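Local coordinates for protein mannan endo-1,6-alpha-mannosidase (Chaetomium thermophilum, PDB 6RY0) that probably cleaves or transfers alpha-1,6-linked mannosides as a family 76 glycosidase, in the linking of GPI-anchored glycoproteins to the fungal cell wall, at residues A[45-48]-A[49-52]; A[100-103]-A[104-108]; A[184-188]-A[189-193]. All blocks are in the same frame, centred on the assembly; numbering follows the deposited sequence.

Contact 1: A[45-48]-A[49-52]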
loop_
_atom_site.group_PDB
_atom_site.type_symbol
_atom_site.label_atom_id
_atom_site.label_comp_id
_atom_site.label_asym_id
_atom_site.label_seq_id
_atom_site.Cartn_x
_atom_site.Cartn_y
_atom_site.Cartn_z
ATOM N N TYR A 45 -8.531 4.615 17.160
ATOM C CA TYR A 45 -8.013 5.362 18.308
ATOM C C TYR A 45 -6.647 4.818 18.721
ATOM O O TYR A 45 -5.703 5.584 18.891
ATOM C CB TYR A 45 -9.058 5.272 19.452
ATOM C CG TYR A 45 -8.592 5.931 20.722
ATOM C CD1 TYR A 45 -7.789 5.262 21.626
ATOM C CD2 TYR A 45 -8.972 7.252 21.018
ATOM C CE1 TYR A 45 -7.332 5.941 22.794
ATOM C CE2 TYR A 45 -8.535 7.901 22.165
ATOM C CZ TYR A 45 -7.700 7.259 23.002
ATOM O OH TYR A 45 -7.212 7.885 24.125
ATOM N N ASP A 46 -6.532 3.507 18.919
ATOM C CA ASP A 46 -5.270 2.947 19.374
ATOM C C ASP A 46 -4.158 3.150 18.370
ATOM O O ASP A 46 -3.025 3.401 18.768
ATOM C CB ASP A 46 -5.407 1.471 19.716
ATOM C CG ASP A 46 -5.931 1.230 21.121
ATOM O OD1 ASP A 46 -6.150 2.219 21.856
ATOM O OD2 ASP A 46 -6.102 0.029 21.502
ATOM N N MET A 47 -4.433 3.081 17.076
ATOM C CA MET A 47 -3.396 3.341 16.090
ATOM C C MET A 47 -2.972 4.822 16.151
ATOM O O MET A 47 -1.796 5.144 16.048
ATOM C CB MET A 47 -3.909 2.959 14.697
ATOM C CG MET A 47 -3.009 3.290 13.527
ATOM S SD MET A 47 -1.456 2.425 13.600
ATOM C CE MET A 47 -0.382 3.471 12.643
ATOM N N MET A 48 -3.929 5.715 16.340
ATOM C CA MET A 48 -3.630 7.138 16.339
ATOM C C MET A 48 -2.761 7.512 17.535
ATOM O O MET A 48 -2.023 8.485 17.446
ATOM C CB MET A 48 -4.913 7.969 16.291
ATOM C CG MET A 48 -4.775 9.468 16.052
ATOM S SD MET A 48 -3.989 9.790 14.446
ATOM C CE MET A 48 -4.983 9.530 13.031
ATOM N N LEU A 49 -2.798 6.749 18.633
ATOM C CA LEU A 49 -1.939 7.033 19.775
ATOM C C LEU A 49 -0.450 6.996 19.387
ATOM O O LEU A 49 0.380 7.633 20.039
ATOM C CB LEU A 49 -2.172 6.059 20.922
ATOM C CG LEU A 49 -3.538 6.153 21.594
ATOM C CD1 LEU A 49 -3.658 5.008 22.618
ATOM C CD2 LEU A 49 -3.741 7.492 22.274
ATOM N N PHE A 50 -0.080 6.215 18.363
ATOM C CA PHE A 50 1.316 6.174 17.947
ATOM C C PHE A 50 1.765 7.459 17.259
ATOM O O PHE A 50 2.961 7.729 17.172
ATOM C CB PHE A 50 1.539 5.003 16.987
ATOM C CG PHE A 50 1.416 3.655 17.635
ATOM C CD1 PHE A 50 2.488 3.073 18.285
ATOM C CD2 PHE A 50 0.249 2.944 17.550
ATOM C CE1 PHE A 50 2.372 1.828 18.876
ATOM C CE2 PHE A 50 0.127 1.703 18.158
ATOM C CZ PHE A 50 1.189 1.148 18.825
ATOM N N TYR A 51 0.821 8.171 16.679
ATOM C CA TYR A 51 1.071 9.295 15.792
ATOM C C TYR A 51 1.079 10.598 16.581
ATOM O O TYR A 51 0.130 10.897 17.282
ATOM C CB TYR A 51 -0.012 9.340 14.730
ATOM C CG TYR A 51 0.108 10.506 13.793
ATOM C CD1 TYR A 51 1.091 10.547 12.818
ATOM C CD2 TYR A 51 -0.793 11.564 13.847
ATOM C CE1 TYR A 51 1.192 11.628 11.942
ATOM C CE2 TYR A 51 -0.701 12.640 12.983
ATOM C CZ TYR A 51 0.295 12.668 12.031
ATOM O OH TYR A 51 0.418 13.692 11.142
ATOM N N LYS A 52 2.162 11.363 16.443
ATOM C CA LYS A 52 2.342 12.620 17.149
ATOM C C LYS A 52 2.351 13.811 16.205
ATOM O O LYS A 52 2.514 14.939 16.664
ATOM C CB LYS A 52 3.685 12.582 17.925
ATOM C CG LYS A 52 3.930 11.314 18.731
ATOM C CD LYS A 52 2.834 11.092 19.704
ATOM C CE LYS A 52 3.150 9.926 20.628
ATOM N NZ LYS A 52 1.992 9.637 21.501
#
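Y45 and L49 meet one turn apart where helix 33-48, part of the helical barrel of glycoside hydrolase family 76, unwinds into a type I beta turn from M48 to Y51. Both L49 methyls meet the CE1 corner of the Y45 ring obliquely, CD1 at 3.8 Å from Y45 CE1; leucine's fork lets both reach it. In the backbone, L49 N still makes a helical bond to Y45 O. The next two bonds mark the tightening: F50 N reaches M47 O at 3.1 Å and Y51 N reaches M48 O at 3.0 Å, each N standing well above the carbonyl plane.

F50 presents an edge to the helix end, with CD2 3.4 Å from M47 O, so its weakly positive C-H rim faces a carbonyl oxygen. M47 SD lies obliquely beside the ring in a Met-aromatic contact, and the ring also touches A389 and A392 of helix 389-401 and S387. Replacing F50 with alanine would take the ring away from M47 O and is likely to open a gap beside A389 and A392. One residue further on, M48 SD lies 3.7 Å from Y51 CD2 in a second oblique Met-aromatic contact. M48 CG is anti to the backbone N (chi1 -170°), and bends at the next two torsions bring the sulfur alongside Y51.

Further out, D46 OD1 forms a salt bridge with R367, while Y51 OH bonds G61 N, fixing the tyrosine's far end. M48 and Y51 both rest on M82 of helix 76-93. Past the turn, the K52 chain folds back, and its NZ donates a hydrogen bond to L49 O, 3.0 Å, nearly along the C=O axis.

Contact 2: A[100-103]-A[104-108]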
loop_
_atom_site.group_PDB
_atom_site.type_symbol
_atom_site.label_atom_id
_atom_site.label_comp_id
_atom_site.label_asym_id
_atom_site.label_seq_id
_atom_site.Cartn_x
_atom_site.Cartn_y
_atom_site.Cartn_z
ATOM N N HIS A 100 -9.190 15.568 9.281
ATOM C CA HIS A 100 -8.366 16.780 9.288
ATOM C C HIS A 100 -6.900 16.458 9.518
ATOM O O HIS A 100 -6.010 17.021 8.876
ATOM C CB HIS A 100 -8.902 17.809 10.313
ATOM C CG HIS A 100 -8.784 17.405 11.760
ATOM N ND1 HIS A 100 -9.580 16.443 12.355
ATOM C CD2 HIS A 100 -8.017 17.917 12.756
ATOM C CE1 HIS A 100 -9.272 16.348 13.640
ATOM N NE2 HIS A 100 -8.342 17.246 13.911
ATOM N N VAL A 101 -6.646 15.555 10.455
ATOM C CA VAL A 101 -5.286 15.148 10.771
ATOM C C VAL A 101 -4.617 14.494 9.559
ATOM O O VAL A 101 -3.442 14.726 9.261
ATOM C CB VAL A 101 -5.317 14.139 11.988
ATOM C CG1 VAL A 101 -3.975 13.507 12.227
ATOM C CG2 VAL A 101 -5.844 14.819 13.244
ATOM N N ILE A 102 -5.381 13.666 8.860
ATOM C CA ILE A 102 -4.877 12.947 7.708
ATOM C C ILE A 102 -4.640 13.888 6.533
ATOM O O ILE A 102 -3.608 13.791 5.867
ATOM C CB ILE A 102 -5.831 11.787 7.384
ATOM C CG1 ILE A 102 -5.921 10.822 8.577
ATOM C CG2 ILE A 102 -5.426 11.093 6.082
ATOM C CD1 ILE A 102 -4.638 10.161 9.015
ATOM N N MET A 103 -5.553 14.818 6.296
ATOM C CA MET A 103 -5.321 15.780 5.229
ATOM C C MET A 103 -4.044 16.560 5.528
ATOM O O MET A 103 -3.221 16.754 4.615
ATOM C CB MET A 103 -6.509 16.733 5.049
ATOM C CG MET A 103 -6.269 17.751 3.958
ATOM S SD MET A 103 -7.515 19.015 3.865
ATOM C CE MET A 103 -8.936 18.042 3.353
ATOM N N GLU A 104 -3.859 17.009 6.763
ATOM C CA GLU A 104 -2.659 17.762 7.129
ATOM C C GLU A 104 -1.396 16.945 6.872
ATOM O O GLU A 104 -0.402 17.449 6.324
ATOM C CB GLU A 104 -2.713 18.212 8.589
ATOM C CG GLU A 104 -1.482 18.943 9.137
ATOM C CD GLU A 104 -1.486 19.125 10.666
ATOM O OE1 GLU A 104 -1.616 18.155 11.454
ATOM O OE2 GLU A 104 -1.293 20.275 11.071
ATOM N N GLY A 105 -1.406 15.688 7.281
ATOM C CA GLY A 105 -0.261 14.831 7.106
ATOM C C GLY A 105 0.066 14.581 5.637
ATOM O O GLY A 105 1.231 14.662 5.219
ATOM N N MET A 106 -0.963 14.266 4.844
ATOM C CA MET A 106 -0.739 14.054 3.410
ATOM C C MET A 106 -0.191 15.307 2.745
ATOM O O MET A 106 0.682 15.199 1.888
ATOM C CB MET A 106 -2.021 13.568 2.749
ATOM C CG MET A 106 -2.459 12.178 3.250
ATOM S SD MET A 106 -4.033 11.566 2.616
ATOM C CE MET A 106 -3.651 11.306 0.888
ATOM N N LEU A 107 -0.720 16.480 3.075
ATOM C CA LEU A 107 -0.275 17.693 2.407
ATOM C C LEU A 107 1.115 18.098 2.845
ATOM O O LEU A 107 1.846 18.734 2.079
ATOM C CB LEU A 107 -1.249 18.811 2.684
ATOM C CG LEU A 107 -2.593 18.686 1.966
ATOM C CD1 LEU A 107 -3.535 19.782 2.395
ATOM C CD2 LEU A 107 -2.428 18.695 0.457
ATOM N N HIS A 108 1.517 17.778 4.069
ATOM C CA HIS A 108 2.805 18.242 4.556
ATOM C C HIS A 108 3.961 17.601 3.821
ATOM O O HIS A 108 5.030 18.189 3.732
ATOM C CB HIS A 108 2.928 17.971 6.062
ATOM C CG HIS A 108 4.057 18.694 6.701
ATOM N ND1 HIS A 108 3.948 19.999 7.113
ATOM C CD2 HIS A 108 5.326 18.311 6.986
ATOM C CE1 HIS A 108 5.096 20.383 7.633
ATOM N NE2 HIS A 108 5.950 19.382 7.570
HETATM O O HOH W 1 -1.446 15.507 11.041
#
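M103 and L107, one turn apart on helix 99-108, run alongside each other. M103 CG is anti to its backbone N (chi1 179°), while L107 CG sits beside its own N, and the two choices bring M103 CG and L107 CD1 to 3.7 Å. L107 CG also lies 3.3 Å from M103 O, so the leucine packs on the backbone as well as on the side chain. Beyond CG, M103 runs straight to its sulfur and bends only at the last torsion; M103 was modelled in two conformers, of which this is one.

One residue earlier in each segment, I102 and M106 meet at a slant. I102 CG2 touches M106 SD at 3.8 Å, in one of two M106 conformers. The beta-branched isoleucine and the long, unbranched methionine are both apolar and both reach M83 of helix 76-93, which suits them to a buried place between helices.

E104 supplies a polar contact instead. Its chain is extended beyond CG, and the carboxylate stands well off the helix. A water bridges back from there, donating to E104 OE1 at 2.7 Å and to V101 O at 2.8 Å. That carbonyl therefore has two donors, since G105 N bonds it at 3.0 Å in the regular helical pattern.

I102 also touches Y86 of helix 76-93, and M103 and M106 meet W155 at the start of helix 155-167. Helix 99-108 is thus packed against both, while L107 touches P148 and E104 reaches N54 and P60 in the loops.

Contact 3: A[184-188]-A[189-193]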
loop_
_atom_site.group_PDB
_atom_site.type_symbol
_atom_site.label_atom_id
_atom_site.label_comp_id
_atom_site.label_asym_id
_atom_site.label_seq_id
_atom_site.Cartn_x
_atom_site.Cartn_y
_atom_site.Cartn_z
ATOM N N ILE A 184 15.570 5.915 -6.283
ATOM C CA ILE A 184 15.542 7.033 -7.200
ATOM C C ILE A 184 16.922 7.658 -7.391
ATOM O O ILE A 184 17.388 7.802 -8.502
ATOM C CB ILE A 184 14.417 8.053 -6.823
ATOM C CG1 ILE A 184 13.054 7.393 -7.000
ATOM C CG2 ILE A 184 14.544 9.323 -7.653
ATOM C CD1 ILE A 184 11.952 8.083 -6.248
ATOM N N PRO A 185 17.616 8.003 -6.297
ATOM C CA PRO A 185 18.958 8.582 -6.472
ATOM C C PRO A 185 20.000 7.517 -6.884
ATOM O O PRO A 185 20.110 6.475 -6.215
ATOM C CB PRO A 185 19.279 9.160 -5.073
ATOM C CG PRO A 185 17.972 9.211 -4.343
ATOM C CD PRO A 185 17.210 8.027 -4.878
ATOM N N PRO A 186 20.775 7.768 -7.962
ATOM C CA PRO A 186 21.744 6.746 -8.382
ATOM C C PRO A 186 22.786 6.397 -7.334
ATOM O O PRO A 186 23.361 5.317 -7.393
ATOM C CB PRO A 186 22.398 7.366 -9.625
ATOM C CG PRO A 186 21.322 8.150 -10.215
ATOM C CD PRO A 186 20.645 8.803 -9.003
ATOM N N THR A 187 23.023 7.302 -6.392
ATOM C CA THR A 187 23.969 7.049 -5.318
ATOM C C THR A 187 23.355 6.392 -4.064
ATOM O O THR A 187 24.081 6.102 -3.118
ATOM C CB THR A 187 24.693 8.356 -4.909
ATOM O OG1 THR A 187 23.728 9.355 -4.580
ATOM C CG2 THR A 187 25.548 8.875 -6.059
ATOM N N ASN A 188 22.047 6.131 -4.045
ATOM C CA ASN A 188 21.453 5.456 -2.887
ATOM C C ASN A 188 21.761 3.964 -2.949
ATOM O O ASN A 188 21.660 3.353 -4.019
ATOM C CB ASN A 188 19.928 5.598 -2.860
ATOM C CG ASN A 188 19.447 6.812 -2.090
ATOM O OD1 ASN A 188 20.199 7.748 -1.839
ATOM N ND2 ASN A 188 18.153 6.823 -1.768
ATOM N N ALA A 189 22.095 3.360 -1.813
ATOM C CA ALA A 189 22.273 1.915 -1.768
ATOM C C ALA A 189 20.989 1.252 -2.242
ATOM O O ALA A 189 19.895 1.624 -1.828
ATOM C CB ALA A 189 22.622 1.459 -0.349
ATOM N N GLY A 190 21.138 0.291 -3.135
ATOM C CA GLY A 190 19.986 -0.400 -3.670
ATOM C C GLY A 190 19.569 0.061 -5.060
ATOM O O GLY A 190 18.628 -0.487 -5.626
ATOM N N TYR A 191 20.275 1.047 -5.616
ATOM C CA TYR A 191 19.972 1.505 -6.968
ATOM C C TYR A 191 20.185 0.390 -7.992
ATOM O O TYR A 191 19.568 0.398 -9.045
ATOM C CB TYR A 191 20.836 2.703 -7.315
ATOM C CG TYR A 191 20.509 3.392 -8.629
ATOM C CD1 TYR A 191 19.369 4.191 -8.774
ATOM C CD2 TYR A 191 21.368 3.287 -9.703
ATOM C CE1 TYR A 191 19.108 4.859 -9.968
ATOM C CE2 TYR A 191 21.117 3.942 -10.887
ATOM C CZ TYR A 191 19.991 4.729 -11.019
ATOM O OH TYR A 191 19.764 5.383 -12.221
ATOM N N ASN A 192 21.048 -0.574 -7.673
ATOM C CA ASN A 192 21.302 -1.713 -8.543
ATOM C C ASN A 192 20.285 -2.852 -8.424
ATOM O O ASN A 192 20.411 -3.841 -9.130
ATOM C CB ASN A 192 22.707 -2.266 -8.274
ATOM C CG ASN A 192 22.859 -2.876 -6.876
ATOM O OD1 ASN A 192 22.195 -2.505 -5.930
ATOM N ND2 ASN A 192 23.768 -3.821 -6.752
ATOM N N TYR A 193 19.284 -2.705 -7.559
ATOM C CA TYR A 193 18.277 -3.736 -7.351
ATOM C C TYR A 193 16.990 -3.311 -8.053
ATOM O O TYR A 193 16.394 -2.291 -7.708
ATOM C CB TYR A 193 18.036 -3.910 -5.856
ATOM C CG TYR A 193 17.224 -5.111 -5.417
ATOM C CD1 TYR A 193 17.540 -6.391 -5.848
ATOM C CD2 TYR A 193 16.195 -4.989 -4.479
ATOM C CE1 TYR A 193 16.824 -7.501 -5.393
ATOM C CE2 TYR A 193 15.490 -6.098 -4.025
ATOM C CZ TYR A 193 15.818 -7.353 -4.474
ATOM O OH TYR A 193 15.153 -8.485 -4.047
#
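N188 ND2 is gripped from outside the two segments by two acceptors, Q183 OE1 and the backbone O of T122. The O of the same residue joins the two halves of the contact by accepting Y191 N at 3.1 Å, the donor tilted 28° from the carbonyl plane; its N closes the first turn on P185 O at 2.9 Å. An asparagine suits this place because its amide can supply N-H groups to a side-chain carbonyl and a backbone carbonyl while the main chain turns on either side.

Y191 lies over the first turn. With CG anti to the backbone N (chi1 -173°), its ring is laid flat over P186: the proline CA stands 3.4 Å from the ring centroid and only 7° off the normal, a close CH-pi contact. The pyrrolidine ring runs on toward the phenol end, where P186 CG is 3.8 Å from Y191 OH. The C-H bonds of proline, polarised by the neighbouring amides, are well matched to the electron-rich face of a tyrosine. On the same ring, CD1 comes within 3.5 Å of P185 O, in an oblique approach.

Three beta turns follow in overlapping succession here: type I from P185 to N188, type II from N188 to Y191, and type I from G190 to Y193. Proline fits the second position of the first turn, since its ring holds phi near the value needed. In the type II turn G190 takes the third position, with a positive phi where any side-chain carbon would collide with the carbonyl O before it; hence glycine.

F435, from the last modelled part of the chain, touches both P186 and Y191. Y191 O accepts a bond from R181 NH1, and Y193 then begins strand 193-195, where its OH bonds D244 OD2.

How the contacts relate
The three contacts follow one another along a single chain, all inside the family 76 range. Contacts 1 and 2 are neighbours, their centres 14 Å apart: the end of helix 33-48 and its turn lie against helix 99-108, with Y51 CE2 3.5 Å from V101 CG1. Y51 OH lies 4.2 Å from G105 CA, where a glycine offers no side chain to obstruct the phenol. Both also pack on helix 76-93, so they belong to one packed region of three helices, 33-48, 76-93 and 99-108. Contact 3 shares none of these: its centre is 33 Å from contact 1 and 29 Å from contact 2, in the surface loop leading into strand 193-195.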